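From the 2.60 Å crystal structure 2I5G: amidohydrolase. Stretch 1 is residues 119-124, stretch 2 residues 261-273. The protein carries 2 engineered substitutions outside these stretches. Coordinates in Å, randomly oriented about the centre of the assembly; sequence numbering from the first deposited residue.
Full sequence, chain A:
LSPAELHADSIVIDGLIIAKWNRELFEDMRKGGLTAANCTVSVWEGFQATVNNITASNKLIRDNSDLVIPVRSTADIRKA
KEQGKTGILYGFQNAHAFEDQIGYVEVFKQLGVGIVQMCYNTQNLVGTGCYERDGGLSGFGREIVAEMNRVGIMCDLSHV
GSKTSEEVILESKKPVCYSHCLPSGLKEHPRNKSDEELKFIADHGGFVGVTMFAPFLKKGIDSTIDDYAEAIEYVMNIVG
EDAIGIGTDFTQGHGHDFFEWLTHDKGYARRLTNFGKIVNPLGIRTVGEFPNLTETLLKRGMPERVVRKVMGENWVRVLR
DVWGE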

ATOM      1  N   CYS A 119      -9.158   5.559   1.400  1.00 19.12           N
ATOM      2  CA  CYS A 119      -8.072   5.280   2.322  1.00 17.56           C
ATOM      3  C   CYS A 119      -8.544   5.467   3.748  1.00 17.80           C
ATOM      4  O   CYS A 119      -9.659   5.941   3.982  1.00 16.55           O
ATOM      5  N   TYR A 120      -7.690   5.101   4.700  1.00 18.08           N
ATOM      6  CA  TYR A 120      -8.014   5.253   6.109  1.00 16.96           C
ATOM      7  C   TYR A 120      -6.834   5.780   6.919  1.00 16.69           C
ATOM      8  O   TYR A 120      -5.983   5.011   7.362  1.00 17.95           O
ATOM      9  N   ASN A 121      -6.787   7.097   7.093  1.00 14.93           N
ATOM     10  CA  ASN A 121      -5.747   7.767   7.876  1.00 15.25           C
ATOM     11  C   ASN A 121      -4.324   7.753   7.331  1.00 14.18           C
ATOM     12  O   ASN A 121      -3.665   8.791   7.305  1.00 15.39           O
ATOM     13  N   THR A 122      -3.844   6.586   6.910  1.00 13.14           N
ATOM     14  CA  THR A 122      -2.479   6.466   6.404  1.00 13.44           C
ATOM     15  C   THR A 122      -2.375   5.995   4.952  1.00 15.66           C
ATOM     16  O   THR A 122      -3.386   5.762   4.290  1.00 16.22           O
ATOM     17  N   GLN A 123      -1.149   5.845   4.462  1.00 18.00           N
ATOM     18  CA  GLN A 123      -0.932   5.425   3.080  1.00 19.76           C
ATOM     19  C   GLN A 123      -1.486   4.043   2.729  1.00 20.29           C
ATOM     20  O   GLN A 123      -1.311   3.073   3.465  1.00 21.14           O
ATOM     21  N   ASN A 124      -2.143   3.990   1.574  1.00 31.63           N
ATOM     22  CA  ASN A 124      -2.786   2.797   1.020  1.00 31.16           C
ATOM     23  C   ASN A 124      -1.993   2.358  -0.205  1.00 30.58           C
ATOM     24  O   ASN A 124      -0.846   2.762  -0.392  1.00 31.27           O
ATOM     25  N   TRP A 261      -7.833   0.539  18.535  1.00 17.04           N
ATOM     26  CA  TRP A 261      -7.688  -0.119  17.244  1.00 17.21           C
ATOM     27  C   TRP A 261      -7.852   0.881  16.103  1.00 17.45           C
ATOM     28  O   TRP A 261      -7.204   0.783  15.061  1.00 18.51           O
ATOM     29  N   LEU A 262      -8.735   1.842  16.312  1.00 12.45           N
ATOM     30  CA  LEU A 262      -8.994   2.869  15.327  1.00 12.92           C
ATOM     31  C   LEU A 262      -7.889   3.933  15.355  1.00 13.59           C
ATOM     32  O   LEU A 262      -7.631   4.587  14.352  1.00 13.45           O
ATOM     33  N   THR A 263      -7.217   4.092  16.491  1.00 19.56           N
ATOM     34  CA  THR A 263      -6.189   5.125  16.601  1.00 20.75           C
ATOM     35  C   THR A 263      -4.726   4.755  16.346  1.00 20.69           C
ATOM     36  O   THR A 263      -3.858   5.639  16.322  1.00 20.85           O
ATOM     37  N   HIS A 264      -4.439   3.472  16.161  1.00  8.80           N
ATOM     38  CA  HIS A 264      -3.070   3.055  15.873  1.00  7.86           C
ATOM     39  C   HIS A 264      -3.018   2.579  14.425  1.00  8.12           C
ATOM     40  O   HIS A 264      -3.920   1.876  13.971  1.00  7.84           O
ATOM     41  N   ASP A 265      -1.977   2.968  13.694  1.00 13.27           N
ATOM     42  CA  ASP A 265      -1.850   2.564  12.293  1.00 13.74           C
ATOM     43  C   ASP A 265      -1.970   1.042  12.145  1.00 12.89           C
ATOM     44  O   ASP A 265      -1.352   0.287  12.899  1.00 11.98           O
ATOM     45  N   LYS A 266      -2.769   0.604  11.172  1.00 12.22           N
ATOM     46  CA  LYS A 266      -2.979  -0.820  10.922  1.00 12.37           C
ATOM     47  C   LYS A 266      -3.767  -1.454  12.060  1.00 12.87           C
ATOM     48  O   LYS A 266      -3.962  -2.670  12.095  1.00 14.18           O
ATOM     49  N   GLY A 267      -4.216  -0.622  12.992  1.00 14.45           N
ATOM     50  CA  GLY A 267      -4.968  -1.121  14.123  1.00 13.41           C
ATOM     51  C   GLY A 267      -4.093  -1.611  15.261  1.00 13.92           C
ATOM     52  O   GLY A 267      -4.617  -2.074  16.276  1.00 14.02           O
ATOM     53  N   TYR A 268      -2.772  -1.500  15.116  1.00  7.26           N
ATOM     54  CA  TYR A 268      -1.864  -1.970  16.162  1.00  7.59           C
ATOM     55  C   TYR A 268      -0.518  -1.247  16.227  1.00  7.81           C
ATOM     56  O   TYR A 268       0.162  -1.306  17.245  1.00  9.57           O
ATOM     57  N   ALA A 269      -0.116  -0.594  15.142  1.00 10.46           N
ATOM     58  CA  ALA A 269       1.177   0.091  15.104  1.00 10.01           C
ATOM     59  C   ALA A 269       1.218   1.406  15.868  1.00 10.47           C
ATOM     60  O   ALA A 269       0.504   1.587  16.844  1.00 11.71           O
ATOM     61  N   ARG A 270       2.062   2.324  15.415  1.00 13.95           N
ATOM     62  CA  ARG A 270       2.217   3.618  16.067  1.00 15.12           C
ATOM     63  C   ARG A 270       0.905   4.374  16.290  1.00 16.17           C
ATOM     64  O   ARG A 270      -0.068   4.203  15.562  1.00 16.38           O
ATOM     65  N   ARG A 271       0.891   5.217  17.311  1.00 22.60           N
ATOM     66  CA  ARG A 271      -0.288   6.001  17.628  1.00 24.22           C
ATOM     67  C   ARG A 271      -0.440   7.134  16.619  1.00 23.76           C
ATOM     68  O   ARG A 271       0.454   7.967  16.476  1.00 23.32           O
ATOM     69  N   LEU A 272      -1.572   7.154  15.923  1.00 15.76           N
ATOM     70  CA  LEU A 272      -1.847   8.189  14.931  1.00 14.73           C
ATOM     71  C   LEU A 272      -2.523   9.397  15.570  1.00 15.82           C
ATOM     72  O   LEU A 272      -2.358  10.525  15.119  1.00 16.22           O
ATOM     73  N   THR A 273      -3.290   9.154  16.625  1.00 14.43           N
ATOM     74  CA  THR A 273      -4.001  10.232  17.299  1.00 15.16           C
ATOM     75  C   THR A 273      -4.601   9.745  18.611  1.00 14.99           C
ATOM     76  O   THR A 273      -4.454   8.580  18.985  1.00 14.01           O
TER

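The contact between residues 119-124 and residues 261-273, which run from the tail of a helix into a loop, is small, burying 288 Å² in all, and it is built around one very short hydrogen bond flanked by aliphatic packing and two bridging waters. C119, at the start of stretch 1, takes the m rotamer and lies too far away to take part.

Y120 is the first residue to reach across. Its CA-to-CB bond points sideways, but the t rotamer carries the ring towards L262, so that OH comes within 3.4 Å of L262 CG. The carbonyl oxygen of L262 lies at the ring edge, near its plane. The hydroxyl does not bond to that oxygen directly; water 1 joins them, 2.5 Å from Y120 OH and donating to L262 O at 2.9 Å.

N121 points toward stretch 2 in the m rotamer. Its CB packs against L272 CD1 at 3.9 Å, while its amide is directed towards the L262 carbonyl. N121 ND2 remains 3.8 Å from L262 O, and the link is again made by water 1, which accepts a weak hydrogen bond from N121 ND2 at 3.3 Å. The other amide atom, OD1, is satisfied elsewhere in the structure.

T122 is the centre of the contact and has the largest covered area, 69 Å². It points toward stretch 2, and its p rotamer places OG1 to donate a very short hydrogen bond of 2.5 Å to D265 OD1. The t rotamer of D265 brings its carboxylate up to meet it. The second carboxylate oxygen is held within the loop by two salt bridges, K266 NZ to D265 OD2 at 3.2 Å and R270 NH1 to D265 OD2 at 3.0 Å, so one acidic group ties the threonine to both basic side chains. The methyl of T122 packs on L272, with CG2 3.8 Å from CD2 of L272, an m,t leucine pointing toward stretch 1; T122 CG2 also lies 3.6 Å from R270 NH2, oblique to the guanidinium.

Q123, with chi1 and chi2 both t, sends the end of its side chain away from stretch 2, and its contribution comes from the backbone. Water 2 donates to Q123 O at 2.8 Å and to T122 OG1 at 2.9 Å, and accepts a weak hydrogen bond from K266 NZ at 3.3 Å. Although the CA-to-CB bond of K266 points away, its extended outer chain returns the amine to this site. N124 closes the stretch without contact.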

ATOM      1  CB  CYS A 119      -6.908   6.232   2.057  1.00 12.65           C
ATOM      2  SG  CYS A 119      -6.376   6.317   0.325  1.00 15.23           S
ATOM      3  CB  TYR A 120      -8.476   3.925   6.712  1.00 13.28           C
ATOM      4  CG  TYR A 120      -9.130   4.111   8.062  1.00 14.51           C
ATOM      5  CD1 TYR A 120     -10.434   4.612   8.160  1.00 13.64           C
ATOM      6  CD2 TYR A 120      -8.429   3.862   9.241  1.00 12.41           C
ATOM      7  CE1 TYR A 120     -11.021   4.865   9.395  1.00 13.11           C
ATOM      8  CE2 TYR A 120      -9.003   4.114  10.483  1.00 13.77           C
ATOM      9  CZ  TYR A 120     -10.301   4.617  10.555  1.00 14.56           C
ATOM     10  OH  TYR A 120     -10.876   4.888  11.784  1.00 15.88           O
ATOM     11  CB  ASN A 121      -5.717   7.207   9.302  1.00 10.83           C
ATOM     12  CG  ASN A 121      -7.076   7.238   9.967  1.00 13.12           C
ATOM     13  OD1 ASN A 121      -8.024   7.846   9.452  1.00 11.44           O
ATOM     14  ND2 ASN A 121      -7.183   6.583  11.127  1.00 13.00           N
ATOM     15  CB  THR A 122      -1.667   5.520   7.292  1.00  4.67           C
ATOM     16  OG1 THR A 122      -2.432   4.336   7.536  1.00  2.13           O
ATOM     17  CG2 THR A 122      -1.335   6.184   8.616  1.00  3.64           C
ATOM     18  CB  GLN A 123       0.556   5.497   2.734  1.00 17.94           C
ATOM     19  CG  GLN A 123       0.873   5.200   1.280  1.00 17.89           C
ATOM     20  CD  GLN A 123       2.278   5.629   0.895  1.00 18.34           C
ATOM     21  OE1 GLN A 123       2.602   6.819   0.912  1.00 18.90           O
ATOM     22  NE2 GLN A 123       3.124   4.661   0.549  1.00 17.70           N
ATOM     23  CB  ASN A 124      -4.196   3.174   0.555  1.00 19.09           C
ATOM     24  CG  ASN A 124      -5.253   2.277   1.115  1.00 20.80           C
ATOM     25  OD1 ASN A 124      -6.449   2.506   0.919  1.00 21.03           O
ATOM     26  ND2 ASN A 124      -4.827   1.238   1.822  1.00 22.83           N
ATOM     27  CB  TRP A 261      -8.747  -1.211  17.129  1.00 17.62           C
ATOM     28  CG  TRP A 261      -8.680  -1.991  15.878  1.00 17.92           C
ATOM     29  CD1 TRP A 261      -7.647  -2.775  15.453  1.00 19.56           C
ATOM     30  CD2 TRP A 261      -9.714  -2.121  14.901  1.00 17.02           C
ATOM     31  NE1 TRP A 261      -7.978  -3.395  14.273  1.00 18.71           N
ATOM     32  CE2 TRP A 261      -9.242  -3.011  13.912  1.00 17.55           C
ATOM     33  CE3 TRP A 261     -10.996  -1.576  14.767  1.00 17.36           C
ATOM     34  CZ2 TRP A 261     -10.010  -3.374  12.802  1.00 18.78           C
ATOM     35  CZ3 TRP A 261     -11.763  -1.938  13.661  1.00 17.45           C
ATOM     36  CH2 TRP A 261     -11.264  -2.830  12.696  1.00 18.19           C
ATOM     37  CB  LEU A 262     -10.353   3.518  15.620  1.00  8.08           C
ATOM     38  CG  LEU A 262     -11.549   3.272  14.688  1.00  8.31           C
ATOM     39  CD1 LEU A 262     -11.678   1.814  14.328  1.00  5.05           C
ATOM     40  CD2 LEU A 262     -12.815   3.763  15.370  1.00  4.86           C
ATOM     41  CB  THR A 263      -6.288   5.827  17.958  1.00 23.07           C
ATOM     42  OG1 THR A 263      -6.317   4.847  19.003  1.00 26.19           O
ATOM     43  CG2 THR A 263      -7.551   6.674  18.017  1.00 22.66           C
ATOM     44  CB  HIS A 264      -2.628   1.928  16.812  1.00 19.99           C
ATOM     45  CG  HIS A 264      -2.433   2.359  18.233  1.00 22.07           C
ATOM     46  ND1 HIS A 264      -3.484   2.649  19.078  1.00 23.82           N
ATOM     47  CD2 HIS A 264      -1.305   2.560  18.955  1.00 22.39           C
ATOM     48  CE1 HIS A 264      -3.010   3.011  20.258  1.00 25.28           C
ATOM     49  NE2 HIS A 264      -1.691   2.965  20.210  1.00 23.91           N
ATOM     50  CB  ASP A 265      -0.507   3.040  11.721  1.00 24.73           C
ATOM     51  CG  ASP A 265      -0.391   2.808  10.217  1.00 25.93           C
ATOM     52  OD1 ASP A 265      -1.262   3.307   9.478  1.00 27.92           O
ATOM     53  OD2 ASP A 265       0.570   2.135   9.774  1.00 24.46           O
ATOM     54  CB  LYS A 266      -1.636  -1.548  10.771  1.00 13.93           C
ATOM     55  CG  LYS A 266      -1.093  -1.627   9.353  1.00 13.29           C
ATOM     56  CD  LYS A 266      -0.878  -0.266   8.753  1.00 12.46           C
ATOM     57  CE  LYS A 266      -0.343  -0.377   7.349  1.00 11.38           C
ATOM     58  NZ  LYS A 266       0.073   0.962   6.870  1.00 13.18           N
ATOM     59  CB  TYR A 268      -1.595  -3.471  15.981  1.00  9.51           C
ATOM     60  CG  TYR A 268      -0.556  -3.771  14.920  1.00  8.15           C
ATOM     61  CD1 TYR A 268       0.806  -3.640  15.196  1.00  7.79           C
ATOM     62  CD2 TYR A 268      -0.936  -4.105  13.620  1.00  7.74           C
ATOM     63  CE1 TYR A 268       1.764  -3.826  14.202  1.00 10.87           C
ATOM     64  CE2 TYR A 268       0.015  -4.294  12.615  1.00 11.22           C
ATOM     65  CZ  TYR A 268       1.363  -4.151  12.914  1.00 13.05           C
ATOM     66  OH  TYR A 268       2.313  -4.332  11.929  1.00 17.39           O
ATOM     67  CB  ALA A 269       1.601   0.317  13.659  1.00 20.57           C
ATOM     68  CB  ARG A 270       3.175   4.489  15.257  1.00  9.00           C
ATOM     69  CG  ARG A 270       2.644   4.834  13.894  1.00 11.26           C
ATOM     70  CD  ARG A 270       3.677   5.524  13.022  1.00 11.27           C
ATOM     71  NE  ARG A 270       3.083   5.870  11.737  1.00 10.05           N
ATOM     72  CZ  ARG A 270       2.606   4.975  10.882  1.00  8.93           C
ATOM     73  NH1 ARG A 270       2.672   3.684  11.177  1.00  6.72           N
ATOM     74  NH2 ARG A 270       2.031   5.374   9.752  1.00  6.97           N
ATOM     75  CB  ARG A 271      -0.166   6.569  19.045  1.00 21.87           C
ATOM     76  CG  ARG A 271      -1.358   7.392  19.493  1.00 23.18           C
ATOM     77  CD  ARG A 271      -1.716   7.075  20.929  1.00 24.26           C
ATOM     78  NE  ARG A 271      -3.164   7.057  21.095  1.00 27.68           N
ATOM     79  CZ  ARG A 271      -3.809   6.282  21.962  1.00 28.51           C
ATOM     80  NH1 ARG A 271      -3.129   5.457  22.747  1.00 26.98           N
ATOM     81  NH2 ARG A 271      -5.137   6.328  22.035  1.00 29.39           N
ATOM     82  CB  LEU A 272      -2.758   7.638  13.832  1.00 12.42           C
ATOM     83  CG  LEU A 272      -2.198   6.469  13.025  1.00 10.76           C
ATOM     84  CD1 LEU A 272      -3.242   5.937  12.058  1.00  9.09           C
ATOM     85  CD2 LEU A 272      -0.955   6.941  12.293  1.00  9.29           C
ATOM     86  CB  THR A 273      -5.154  10.771  16.412  1.00 29.74           C
ATOM     87  OG1 THR A 273      -5.627  12.014  16.936  1.00 31.02           O
ATOM     88  CG2 THR A 273      -6.316   9.782  16.387  1.00 27.99           C
TER
HETATM   89  O   HOH W   1      -9.612   6.432  13.357  1.00 14.02           O
HETATM   90  O   HOH W   2      -2.742   2.178   5.662  1.00 17.94           O